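Long-range contacts in enzyme subtilase SubTY from Bacillus sp. TY145 (Bacillus sp., PDB 5FFN), which probably hydrolyses peptide bonds in proteins, as a serine endopeptidase of the subtilase family: residues Tyr287-Gly292 with Tyr301-Gly306; Ala189-Glu194 with Arg224-Ser229; Asn282-Tyr287 with Gly306-Lys311; Gly174-Gly179 with Arg210-Thr215. One frame throughout, in Å; residues are numbered along the deposited sequence.

Interaction 1: Tyr287-Gly292 with Tyr301-Gly306. With CA (calcium ion), chain D.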
loop_
_atom_site.group_PDB
_atom_site.type_symbol
_atom_site.label_atom_id
_atom_site.label_comp_id
_atom_site.label_asym_id
_atom_site.label_seq_id
_atom_site.Cartn_x
_atom_site.Cartn_y
_atom_site.Cartn_z
ATOM N N TYR A 287 14.885 -14.214 0.582
ATOM C CA TYR A 287 13.692 -14.899 1.075
ATOM C C TYR A 287 12.710 -15.140 -0.053
ATOM O O TYR A 287 11.680 -14.484 -0.180
ATOM C CB TYR A 287 13.089 -14.135 2.253
ATOM C CG TYR A 287 14.035 -14.069 3.406
ATOM C CD1 TYR A 287 14.226 -15.172 4.228
ATOM C CD2 TYR A 287 14.859 -12.945 3.623
ATOM C CE1 TYR A 287 15.120 -15.158 5.252
ATOM C CE2 TYR A 287 15.759 -12.929 4.676
ATOM C CZ TYR A 287 15.879 -14.051 5.488
ATOM O OH TYR A 287 16.751 -14.114 6.534
ATOM N N ASP A 288 13.060 -16.101 -0.904
ATOM C CA ASP A 288 12.199 -16.591 -1.957
ATOM C C ASP A 288 10.855 -17.024 -1.333
ATOM O O ASP A 288 10.854 -17.694 -0.313
ATOM C CB ASP A 288 12.874 -17.779 -2.647
ATOM C CG ASP A 288 12.165 -18.237 -3.927
ATOM O OD1 ASP A 288 11.223 -17.559 -4.424
ATOM O OD2 ASP A 288 12.568 -19.304 -4.483
ATOM N N ILE A 289 9.729 -16.583 -1.871
ATOM C CA ILE A 289 8.398 -17.039 -1.364
ATOM C C ILE A 289 7.863 -18.122 -2.285
ATOM O O ILE A 289 7.864 -17.992 -3.528
ATOM C CB ILE A 289 7.418 -15.833 -1.208
ATOM C CG1 ILE A 289 7.955 -14.833 -0.173
ATOM C CG2 ILE A 289 5.968 -16.266 -0.930
ATOM C CD1 ILE A 289 7.824 -15.265 1.362
ATOM N N LYS A 290 7.411 -19.230 -1.686
ATOM C CA LYS A 290 6.975 -20.408 -2.423
ATOM C C LYS A 290 5.541 -20.835 -2.052
ATOM O O LYS A 290 5.030 -21.812 -2.613
ATOM C CB LYS A 290 7.931 -21.552 -2.106
ATOM C CG LYS A 290 9.355 -21.295 -2.664
ATOM C CD LYS A 290 10.141 -22.593 -2.747
ATOM C CE LYS A 290 11.047 -22.754 -1.582
ATOM N NZ LYS A 290 11.603 -24.180 -1.459
ATOM N N GLY A 291 4.938 -20.123 -1.112
ATOM C CA GLY A 291 3.607 -20.426 -0.622
ATOM C C GLY A 291 2.546 -19.533 -1.232
ATOM O O GLY A 291 2.760 -18.299 -1.376
ATOM N N GLY A 292 1.400 -20.130 -1.574
ATOM C CA GLY A 292 0.286 -19.395 -2.130
ATOM C C GLY A 292 0.043 -19.707 -3.587
ATOM O O GLY A 292 0.897 -20.279 -4.283
ATOM N N TYR A 301 4.736 -14.779 -10.167
ATOM C CA TYR A 301 3.721 -13.749 -10.350
ATOM C C TYR A 301 2.771 -13.606 -9.127
ATOM O O TYR A 301 1.906 -12.728 -9.134
ATOM C CB TYR A 301 2.929 -13.995 -11.637
ATOM C CG TYR A 301 2.225 -15.335 -11.710
ATOM C CD1 TYR A 301 1.000 -15.530 -11.106
ATOM C CD2 TYR A 301 2.827 -16.429 -12.337
ATOM C CE1 TYR A 301 0.366 -16.804 -11.146
ATOM C CE2 TYR A 301 2.202 -17.675 -12.410
ATOM C CZ TYR A 301 0.962 -17.853 -11.818
ATOM O OH TYR A 301 0.320 -19.103 -11.883
ATOM N N ALA A 302 2.958 -14.400 -8.060
ATOM C CA ALA A 302 2.257 -14.159 -6.800
ATOM C C ALA A 302 3.035 -13.286 -5.819
ATOM O O ALA A 302 2.466 -12.409 -5.162
ATOM C CB ALA A 302 1.886 -15.477 -6.088
ATOM N N SER A 303 4.335 -13.537 -5.720
ATOM C CA SER A 303 5.153 -12.920 -4.699
ATOM C C SER A 303 6.326 -12.081 -5.260
ATOM O O SER A 303 7.063 -11.504 -4.490
ATOM C CB SER A 303 5.706 -13.992 -3.773
ATOM O OG SER A 303 6.646 -14.840 -4.445
ATOM N N GLY A 304 6.496 -12.065 -6.576
ATOM C CA GLY A 304 7.606 -11.364 -7.184
ATOM C C GLY A 304 8.933 -11.993 -6.786
ATOM O O GLY A 304 9.094 -13.205 -6.799
ATOM N N PHE A 305 9.903 -11.132 -6.473
ATOM C CA PHE A 305 11.250 -11.541 -6.221
ATOM C C PHE A 305 11.405 -12.200 -4.864
ATOM O O PHE A 305 12.388 -12.903 -4.637
ATOM C CB PHE A 305 12.234 -10.358 -6.255
ATOM C CG PHE A 305 12.466 -9.722 -7.623
ATOM C CD1 PHE A 305 11.605 -9.916 -8.702
ATOM C CD2 PHE A 305 13.532 -8.824 -7.786
ATOM C CE1 PHE A 305 11.814 -9.272 -9.951
ATOM C CE2 PHE A 305 13.747 -8.202 -9.016
ATOM C CZ PHE A 305 12.905 -8.404 -10.084
ATOM N N GLY A 306 10.435 -11.996 -3.979
ATOM C CA GLY A 306 10.503 -12.581 -2.660
ATOM C C GLY A 306 10.108 -11.570 -1.614
ATOM O O GLY A 306 9.387 -10.585 -1.875
HETATM CA CA CA D . 9.073 -17.380 -5.455
HETATM O O HOH W 1 12.776 -15.413 -5.496
HETATM O O HOH W 2 9.296 -15.112 -4.660
#
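I289 and S303 meet beside a calcium site in the loop that follows helix 273-286 of this subtilase-family protein. S303 CB packs against the branch of I289, 3.6 Å from I289 CG2. The hydroxyl lies between the backbone N and the carbonyl carbon of its own residue (chi1 67°). From there S303 OG accepts a bond of 2.7 Å from a water, which also donates to G304 O. The same water accepts from I289 N at 3.2 Å and is itself bound to the calcium. No direct hydrogen bond joins the two segments; waters bridge them. The calcium is held by D288 OD1 at 2.4 Å and by I289 O, also at 2.4 Å. G296 O, G298 O and D300 OD2 complete the shell. A second water donates to F305 O at 2.7 Å and, weakly, to D288 OD1. Further out, D300 OD1 accepts from S303 N, so this ligand carboxylate also ties down the start of the type II' beta turn 303-306. Within that turn G306 N is only weakly bonded to S303 O. I289 is backed by T201, Y202 and V204 of strand 201-204. The backbones also come close where Y287 O lies 3.3 Å from the CA of G306, a residue with no side chain.

Interaction 2: Ala189-Glu194 with Arg224-Ser229. With CA (calcium ion), chain C.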
loop_
_atom_site.group_PDB
_atom_site.type_symbol
_atom_site.label_atom_id
_atom_site.label_comp_id
_atom_site.label_asym_id
_atom_site.label_seq_id
_atom_site.Cartn_x
_atom_site.Cartn_y
_atom_site.Cartn_z
ATOM N N ALA A 189 5.745 -2.723 -6.893
ATOM C CA ALA A 189 4.439 -3.387 -6.609
ATOM C C ALA A 189 4.617 -4.320 -5.437
ATOM O O ALA A 189 5.463 -5.251 -5.473
ATOM C CB ALA A 189 3.949 -4.198 -7.825
ATOM N N VAL A 190 3.787 -4.154 -4.424
ATOM C CA VAL A 190 3.930 -4.932 -3.217
ATOM C C VAL A 190 2.719 -5.883 -3.040
ATOM O O VAL A 190 1.555 -5.432 -2.938
ATOM C CB VAL A 190 4.098 -4.056 -1.979
ATOM C CG1 VAL A 190 4.316 -4.935 -0.725
ATOM C CG2 VAL A 190 5.262 -3.097 -2.117
ATOM N N ALA A 191 3.028 -7.179 -3.039
ATOM C CA ALA A 191 2.038 -8.252 -2.759
ATOM C C ALA A 191 1.897 -8.442 -1.247
ATOM O O ALA A 191 2.806 -8.110 -0.499
ATOM C CB ALA A 191 2.498 -9.588 -3.400
ATOM N N ALA A 192 0.776 -9.036 -0.807
ATOM C CA ALA A 192 0.491 -9.200 0.623
ATOM C C ALA A 192 0.708 -10.681 1.019
ATOM O O ALA A 192 0.095 -11.597 0.417
ATOM C CB ALA A 192 -0.955 -8.821 0.930
ATOM N N LEU A 193 1.556 -10.862 2.026
ATOM C CA LEU A 193 1.707 -12.118 2.757
ATOM C C LEU A 193 0.674 -12.175 3.904
ATOM O O LEU A 193 0.346 -11.166 4.519
ATOM C CB LEU A 193 3.096 -12.265 3.364
ATOM C CG LEU A 193 4.309 -12.168 2.403
ATOM C CD1 LEU A 193 5.628 -12.141 3.114
ATOM C CD2 LEU A 193 4.199 -13.285 1.419
ATOM N N GLU A 194 0.263 -13.407 4.213
ATOM C CA GLU A 194 -0.459 -13.677 5.470
ATOM C C GLU A 194 0.463 -14.425 6.401
ATOM O O GLU A 194 1.504 -14.948 5.972
ATOM C CB GLU A 194 -1.716 -14.470 5.176
ATOM C CG GLU A 194 -1.465 -15.827 4.521
ATOM C CD GLU A 194 -2.719 -16.545 4.065
ATOM O OE1 GLU A 194 -3.802 -15.933 4.031
ATOM O OE2 GLU A 194 -2.584 -17.726 3.704
ATOM N N ARG A 224 3.224 -4.700 -15.025
ATOM C CA ARG A 224 2.335 -5.794 -14.562
ATOM C C ARG A 224 3.129 -6.897 -13.810
ATOM O O ARG A 224 2.601 -7.977 -13.555
ATOM C CB ARG A 224 1.483 -6.390 -15.690
ATOM C CG ARG A 224 0.677 -5.373 -16.503
ATOM C CD ARG A 224 -0.293 -6.105 -17.445
ATOM N NE ARG A 224 -1.419 -6.671 -16.712
ATOM C CZ ARG A 224 -2.519 -5.992 -16.392
ATOM N NH1 ARG A 224 -2.681 -4.724 -16.746
ATOM N NH2 ARG A 224 -3.472 -6.586 -15.693
ATOM N N ASP A 225 4.353 -6.587 -13.359
ATOM C CA ASP A 225 5.086 -7.526 -12.540
ATOM C C ASP A 225 5.004 -7.139 -11.065
ATOM O O ASP A 225 5.176 -5.971 -10.685
ATOM C CB ASP A 225 6.568 -7.580 -12.905
ATOM C CG ASP A 225 6.857 -8.260 -14.239
ATOM O OD1 ASP A 225 5.972 -8.843 -14.867
ATOM O OD2 ASP A 225 8.022 -8.154 -14.634
ATOM N N ILE A 226 4.777 -8.142 -10.224
ATOM C CA ILE A 226 4.920 -7.983 -8.777
ATOM C C ILE A 226 6.408 -7.888 -8.451
ATOM O O ILE A 226 7.229 -8.572 -9.031
ATOM C CB ILE A 226 4.347 -9.211 -7.952
ATOM C CG1 ILE A 226 2.892 -9.450 -8.350
ATOM C CG2 ILE A 226 4.570 -9.058 -6.461
ATOM C CD1 ILE A 226 1.963 -8.319 -7.899
ATOM N N GLU A 227 6.763 -7.021 -7.540
ATOM C CA GLU A 227 8.203 -6.852 -7.194
ATOM C C GLU A 227 8.624 -7.576 -5.895
ATOM O O GLU A 227 9.600 -8.325 -5.872
ATOM C CB GLU A 227 8.533 -5.363 -7.165
ATOM C CG GLU A 227 10.014 -5.035 -7.122
ATOM C CD GLU A 227 10.332 -3.707 -7.842
ATOM O OE1 GLU A 227 9.513 -3.242 -8.676
ATOM O OE2 GLU A 227 11.403 -3.139 -7.586
ATOM N N VAL A 228 7.883 -7.349 -4.822
ATOM C CA VAL A 228 8.228 -7.875 -3.519
ATOM C C VAL A 228 6.921 -8.170 -2.784
ATOM O O VAL A 228 5.858 -7.687 -3.186
ATOM C CB VAL A 228 9.089 -6.896 -2.693
ATOM C CG1 VAL A 228 10.442 -6.679 -3.366
ATOM C CG2 VAL A 228 8.315 -5.624 -2.402
ATOM N N SER A 229 7.060 -8.930 -1.707
ATOM C CA SER A 229 5.964 -9.299 -0.848
ATOM C C SER A 229 6.269 -8.850 0.584
ATOM O O SER A 229 7.448 -8.773 0.995
ATOM C CB SER A 229 5.802 -10.803 -0.849
ATOM O OG SER A 229 5.491 -11.267 -2.139
HETATM CA CA CA C . 9.648 -9.705 -15.284
HETATM O O HOH W 3 6.836 -3.726 -9.564
HETATM O O HOH W 4 9.595 -10.390 -13.074
#
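Strand 188-194 begins its parallel pairing with strand 228-231 where A189 O takes two backbone donors. V228 N approaches nearly along the C=O axis, at 3.3 Å from A189 O. E227 N reaches the same A189 O at 3.0 Å, tilted a little from the carbonyl plane. The E227 backbone leaves the extended form (psi -51°), and two successive N-H groups converge on this one oxygen. One step on, A191 N donates to V228 O at 2.9 Å with an angle of 165°. These strands belong to the mostly parallel central sheet of the subtilase alpha/beta fold. On one face V190 CG2 touches V228 CG2 at 4.0 Å, and both valines rest on V257 of helix 250-267. On the other face A191 CB meets I226 CG2 at 3.7 Å and lies close to the S229 hydroxyl, which bonds to S303 O. L193 CD2 covers S229 CB at 3.7 Å. A water accepts from A189 N and donates to D225 O and E227 OE1. E227 OE2 has outside partners in R277 and Q281. D225 points its carboxylate away from the strand pair, and D225 OD2 binds a calcium ion at 2.3 Å.

Interaction 3: Asn282-Tyr287 with Gly306-Lys311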
loop_
_atom_site.group_PDB
_atom_site.type_symbol
_atom_site.label_atom_id
_atom_site.label_comp_id
_atom_site.label_asym_id
_atom_site.label_seq_id
_atom_site.Cartn_x
_atom_site.Cartn_y
_atom_site.Cartn_z
ATOM N N ASN A 282 17.404 -7.241 -4.074
ATOM C CA ASN A 282 18.463 -8.203 -3.674
ATOM C C ASN A 282 18.029 -8.916 -2.392
ATOM O O ASN A 282 18.105 -10.137 -2.301
ATOM C CB ASN A 282 19.808 -7.509 -3.416
ATOM C CG ASN A 282 20.428 -6.901 -4.662
ATOM O OD1 ASN A 282 20.120 -7.295 -5.804
ATOM N ND2 ASN A 282 21.307 -5.956 -4.452
ATOM N N ARG A 283 17.518 -8.137 -1.456
ATOM C CA ARG A 283 17.041 -8.669 -0.164
ATOM C C ARG A 283 15.859 -9.611 -0.377
ATOM O O ARG A 283 15.735 -10.630 0.317
ATOM C CB ARG A 283 16.662 -7.545 0.783
ATOM C CG ARG A 283 17.897 -6.809 1.391
ATOM C CD ARG A 283 17.433 -5.732 2.306
ATOM N NE ARG A 283 18.562 -4.959 2.861
ATOM C CZ ARG A 283 18.631 -4.485 4.103
ATOM N NH1 ARG A 283 17.700 -4.733 5.000
ATOM N NH2 ARG A 283 19.661 -3.740 4.465
ATOM N N ALA A 284 14.976 -9.251 -1.306
ATOM C CA ALA A 284 13.788 -10.069 -1.574
ATOM C C ALA A 284 14.214 -11.486 -1.938
ATOM O O ALA A 284 13.623 -12.483 -1.508
ATOM C CB ALA A 284 12.937 -9.438 -2.716
ATOM N N LYS A 285 15.276 -11.559 -2.722
ATOM C CA LYS A 285 15.757 -12.816 -3.269
ATOM C C LYS A 285 16.331 -13.706 -2.193
ATOM O O LYS A 285 16.417 -14.907 -2.411
ATOM C CB LYS A 285 16.775 -12.560 -4.383
ATOM C CG LYS A 285 16.222 -11.896 -5.628
ATOM C CD LYS A 285 17.355 -11.583 -6.557
ATOM C CE LYS A 285 17.032 -10.693 -7.668
ATOM N NZ LYS A 285 18.254 -10.687 -8.613
ATOM N N VAL A 286 16.766 -13.134 -1.073
ATOM C CA VAL A 286 17.255 -13.901 0.050
ATOM C C VAL A 286 16.110 -14.770 0.599
ATOM O O VAL A 286 16.371 -15.908 1.023
ATOM C CB VAL A 286 17.856 -13.024 1.154
ATOM C CG1 VAL A 286 18.374 -13.871 2.331
ATOM C CG2 VAL A 286 19.034 -12.214 0.528
ATOM N N TYR A 287 14.885 -14.214 0.582
ATOM C CA TYR A 287 13.692 -14.899 1.075
ATOM C C TYR A 287 12.710 -15.140 -0.053
ATOM O O TYR A 287 11.680 -14.484 -0.180
ATOM C CB TYR A 287 13.089 -14.135 2.253
ATOM C CG TYR A 287 14.035 -14.069 3.406
ATOM C CD1 TYR A 287 14.226 -15.172 4.228
ATOM C CD2 TYR A 287 14.859 -12.945 3.623
ATOM C CE1 TYR A 287 15.120 -15.158 5.252
ATOM C CE2 TYR A 287 15.759 -12.929 4.676
ATOM C CZ TYR A 287 15.879 -14.051 5.488
ATOM O OH TYR A 287 16.751 -14.114 6.534
ATOM N N GLY A 306 10.435 -11.996 -3.979
ATOM C CA GLY A 306 10.503 -12.581 -2.660
ATOM C C GLY A 306 10.108 -11.570 -1.614
ATOM O O GLY A 306 9.387 -10.585 -1.875
ATOM N N TYR A 307 10.597 -11.823 -0.418
ATOM C CA TYR A 307 10.264 -11.063 0.782
ATOM C C TYR A 307 11.477 -10.339 1.369
ATOM O O TYR A 307 12.270 -10.952 2.094
ATOM C CB TYR A 307 9.659 -12.049 1.792
ATOM C CG TYR A 307 9.270 -11.499 3.148
ATOM C CD1 TYR A 307 9.135 -10.116 3.387
ATOM C CD2 TYR A 307 8.987 -12.384 4.221
ATOM C CE1 TYR A 307 8.786 -9.611 4.637
ATOM C CE2 TYR A 307 8.595 -11.901 5.468
ATOM C CZ TYR A 307 8.473 -10.495 5.671
ATOM O OH TYR A 307 8.135 -9.954 6.892
ATOM N N PRO A 308 11.615 -9.023 1.101
ATOM C CA PRO A 308 12.786 -8.289 1.635
ATOM C C PRO A 308 12.613 -8.009 3.134
ATOM O O PRO A 308 11.524 -7.579 3.601
ATOM C CB PRO A 308 12.776 -6.986 0.846
ATOM C CG PRO A 308 11.270 -6.744 0.577
ATOM C CD PRO A 308 10.674 -8.116 0.414
ATOM N N ARG A 309 13.669 -8.263 3.874
ATOM C CA ARG A 309 13.644 -8.135 5.320
ATOM C C ARG A 309 14.827 -7.368 5.876
ATOM O O ARG A 309 15.802 -7.073 5.172
ATOM C CB ARG A 309 13.558 -9.548 5.910
ATOM C CG ARG A 309 12.414 -10.385 5.384
ATOM C CD ARG A 309 12.419 -11.836 5.851
ATOM N NE ARG A 309 11.800 -12.020 7.168
ATOM C CZ ARG A 309 11.651 -13.228 7.723
ATOM N NH1 ARG A 309 12.103 -14.310 7.093
ATOM N NH2 ARG A 309 11.033 -13.382 8.884
ATOM N N VAL A 310 14.781 -7.077 7.174
ATOM C CA VAL A 310 15.909 -6.406 7.855
ATOM C C VAL A 310 17.149 -7.288 7.825
ATOM O O VAL A 310 18.266 -6.821 7.634
ATOM C CB VAL A 310 15.507 -6.026 9.325
ATOM C CG1 VAL A 310 16.698 -5.477 10.117
ATOM C CG2 VAL A 310 14.406 -4.991 9.293
ATOM N N LYS A 311 16.918 -8.570 8.066
ATOM C CA LYS A 311 17.963 -9.589 7.953
ATOM C C LYS A 311 17.342 -10.922 7.588
ATOM O O LYS A 311 16.116 -11.070 7.625
ATOM C CB LYS A 311 18.702 -9.703 9.292
ATOM C CG LYS A 311 17.807 -9.949 10.509
ATOM C CD LYS A 311 18.671 -10.242 11.749
ATOM C CE LYS A 311 17.846 -10.873 12.853
ATOM N NZ LYS A 311 18.598 -10.888 14.148
ATOM O OXT LYS A 311 18.055 -11.889 7.242
HETATM O O HOH W 5 16.019 -9.914 3.054
#
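Y287 OH donates to K311 OXT at 2.7 Å, joining the residue just after helix 273-286 to the C-terminal carboxylate. The tail 306-311 runs past the end of this helix, the last in this subtilase-family chain. Y287 is gripped at its backbone too, because Y307 N donates to Y287 O at 2.9 Å. The same N-H makes a weak bond to A284 O. R283 reaches out with its chain extended from CG to NE, and its NH1 donates to R309 O at 3.0 Å. R283 NE keeps a salt bridge with E279. A water links R283 O to R309 N. R309 CD lies over one face of the Y287 ring, 3.7 Å from its centroid, in a CH-pi contact. R309 CZ stands over the same face in a cation-pi contact, with the guanidinium plane 73° from the ring. V286 CG1 covers the opposite face. R309 is held elsewhere too: its CG sits over the centre of the Y307 ring and its NH2 bonds to S13 O. A leucine in place of Y287 would probably leave the K311 carboxylate without this donor, and R309 CD and its guanidinium without the aromatic face they lie over. Apolar packing completes the contact: R283 CB meets P308 CB at 3.9 Å, and A284 CB lies 4.1 Å from P308 CD.

Interaction 4: Gly174-Gly179 with Arg210-Thr215. With CA (calcium ion), chain C.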
loop_
_atom_site.group_PDB
_atom_site.type_symbol
_atom_site.label_atom_id
_atom_site.label_comp_id
_atom_site.label_asym_id
_atom_site.label_seq_id
_atom_site.Cartn_x
_atom_site.Cartn_y
_atom_site.Cartn_z
ATOM N N GLY A 174 -6.585 -14.857 -9.052
ATOM C CA GLY A 174 -6.501 -15.025 -10.487
ATOM C C GLY A 174 -5.277 -14.309 -11.018
ATOM O O GLY A 174 -4.861 -13.274 -10.462
ATOM N N SER A 175 -4.677 -14.882 -12.058
ATOM C CA SER A 175 -3.451 -14.356 -12.662
ATOM C C SER A 175 -3.692 -13.041 -13.396
ATOM O O SER A 175 -4.784 -12.789 -13.913
ATOM C CB SER A 175 -2.864 -15.405 -13.612
ATOM O OG SER A 175 -2.602 -16.609 -12.888
ATOM N N ASN A 176 -2.665 -12.190 -13.425
ATOM C CA ASN A 176 -2.686 -10.927 -14.177
ATOM C C ASN A 176 -3.753 -9.944 -13.744
ATOM O O ASN A 176 -4.335 -9.233 -14.570
ATOM C CB ASN A 176 -2.825 -11.179 -15.690
ATOM C CG ASN A 176 -2.149 -10.103 -16.512
ATOM O OD1 ASN A 176 -1.399 -9.307 -15.966
ATOM N ND2 ASN A 176 -2.389 -10.083 -17.818
ATOM N N THR A 177 -4.004 -9.903 -12.448
ATOM C CA THR A 177 -4.982 -9.013 -11.832
ATOM C C THR A 177 -4.331 -7.792 -11.146
ATOM O O THR A 177 -5.041 -6.970 -10.533
ATOM C CB THR A 177 -5.835 -9.786 -10.784
ATOM O OG1 THR A 177 -4.996 -10.563 -9.919
ATOM C CG2 THR A 177 -6.865 -10.745 -11.477
ATOM N N ILE A 178 -3.000 -7.705 -11.234
ATOM C CA ILE A 178 -2.230 -6.561 -10.687
ATOM C C ILE A 178 -2.883 -5.246 -11.132
ATOM O O ILE A 178 -3.332 -5.125 -12.281
ATOM C CB ILE A 178 -0.725 -6.669 -11.107
ATOM C CG1 ILE A 178 0.147 -5.624 -10.389
ATOM C CG2 ILE A 178 -0.577 -6.558 -12.606
ATOM C CD1 ILE A 178 1.672 -5.789 -10.682
ATOM N N GLY A 179 -2.967 -4.283 -10.233
ATOM C CA GLY A 179 -3.436 -2.928 -10.570
ATOM C C GLY A 179 -2.320 -1.880 -10.559
ATOM O O GLY A 179 -1.117 -2.192 -10.554
ATOM N N ARG A 210 -2.273 -10.811 -8.590
ATOM C CA ARG A 210 -1.148 -11.504 -9.252
ATOM C C ARG A 210 -0.681 -10.738 -10.481
ATOM O O ARG A 210 -1.472 -10.146 -11.161
ATOM C CB ARG A 210 -1.538 -12.921 -9.671
ATOM C CG ARG A 210 -1.275 -14.011 -8.638
ATOM C CD ARG A 210 -2.009 -13.798 -7.309
ATOM N NE ARG A 210 -1.716 -14.915 -6.387
ATOM C CZ ARG A 210 -2.064 -14.988 -5.113
ATOM N NH1 ARG A 210 -2.736 -13.991 -4.533
ATOM N NH2 ARG A 210 -1.740 -16.086 -4.393
ATOM N N GLY A 211 0.621 -10.786 -10.740
ATOM C CA GLY A 211 1.210 -10.253 -11.952
ATOM C C GLY A 211 0.932 -11.121 -13.166
ATOM O O GLY A 211 0.187 -12.098 -13.117
ATOM N N ASN A 212 1.564 -10.740 -14.259
ATOM C CA ASN A 212 1.402 -11.402 -15.534
ATOM C C ASN A 212 2.317 -12.651 -15.561
ATOM O O ASN A 212 3.541 -12.534 -15.608
ATOM C CB ASN A 212 1.782 -10.402 -16.635
ATOM C CG ASN A 212 1.653 -10.987 -18.042
ATOM O OD1 ASN A 212 1.212 -12.119 -18.206
ATOM N ND2 ASN A 212 1.971 -10.182 -19.053
ATOM N N PRO A 213 1.729 -13.873 -15.623
ATOM C CA PRO A 213 2.619 -15.065 -15.661
ATOM C C PRO A 213 3.665 -15.035 -16.783
ATOM O O PRO A 213 4.803 -15.474 -16.558
ATOM C CB PRO A 213 1.632 -16.230 -15.814
ATOM C CG PRO A 213 0.374 -15.709 -15.221
ATOM C CD PRO A 213 0.314 -14.282 -15.701
ATOM N N ALA A 214 3.299 -14.417 -17.912
ATOM C CA ALA A 214 4.125 -14.345 -19.132
ATOM C C ALA A 214 5.440 -13.637 -18.901
ATOM O O ALA A 214 6.405 -13.908 -19.614
ATOM C CB ALA A 214 3.367 -13.640 -20.251
ATOM N N THR A 215 5.518 -12.764 -17.889
ATOM C CA THR A 215 6.730 -11.968 -17.678
ATOM C C THR A 215 7.357 -12.127 -16.291
ATOM O O THR A 215 8.258 -11.393 -15.940
ATOM C CB THR A 215 6.463 -10.459 -17.978
ATOM O OG1 THR A 215 5.374 -9.947 -17.163
ATOM C CG2 THR A 215 6.134 -10.293 -19.419
HETATM CA CA CA C . 9.648 -9.705 -15.284
HETATM O O HOH W 4 9.595 -10.390 -13.074
#
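R210 packs against the loop 174-179, and its side chain starts at CB, 3.4 Å from G174 O. R210 CB also rests on S175 CA. R210 CG stays near G174 O, and the chain then bends at the next bond (chi2 59°). The tip leaves the contact: NH1 bonds to S208 O and A205 O, and NH2 to I293 O. The backbone of R210 is held by T177. T177 OG1 accepts from R210 N at 3.0 Å, in a fairly straight bond of 159°. T177 OG1 also donates to G174 O at 2.8 Å, bridging back to the start of the loop. A valine at T177 would probably leave R210 N without its acceptor and G174 O without the hydroxyl donor. R210 O takes I178 N at 2.9 Å, with the donor above the carbonyl plane, and a weak bond from T177 N. N176 N donates to G211 O at 2.9 Å, again from above the carbonyl plane. The amides of N176 and N212 lie side by side and stacked, 21° apart, with N176 OD1 3.4 Å from N212 CB. R224 NE bonds to that N176 oxygen. N212 OD1 accepts from A214 N in an Asx turn, while S175 CB packs on P213 CG. T215 O binds a calcium ion. The contact thus joins two surface loops of the subtilase fold: one leads from strand 163-167 to strand 188-194, the other from strand 201-204 to strand 228-231.

The four contacts form a connected patch on one part of the subtilase fold. Along the chain, interactions 4 and 2 come first and their segments alternate. Interaction 3 follows, with interaction 1 lying within its span and sharing Y287 and G306. The centres of interactions 1 and 2 are about 8 Å apart, where S229 of strand 228-231 bonds through its OG to S303 O and through its N to G306 O. Interactions 2 and 4 share one calcium ion, and interaction 1 holds another. Y301 O bonds to G211 N between interactions 1 and 4. Interactions 3 and 4 do not touch. Sheet edge, two calcium loops and C-terminal tail are thereby tied together.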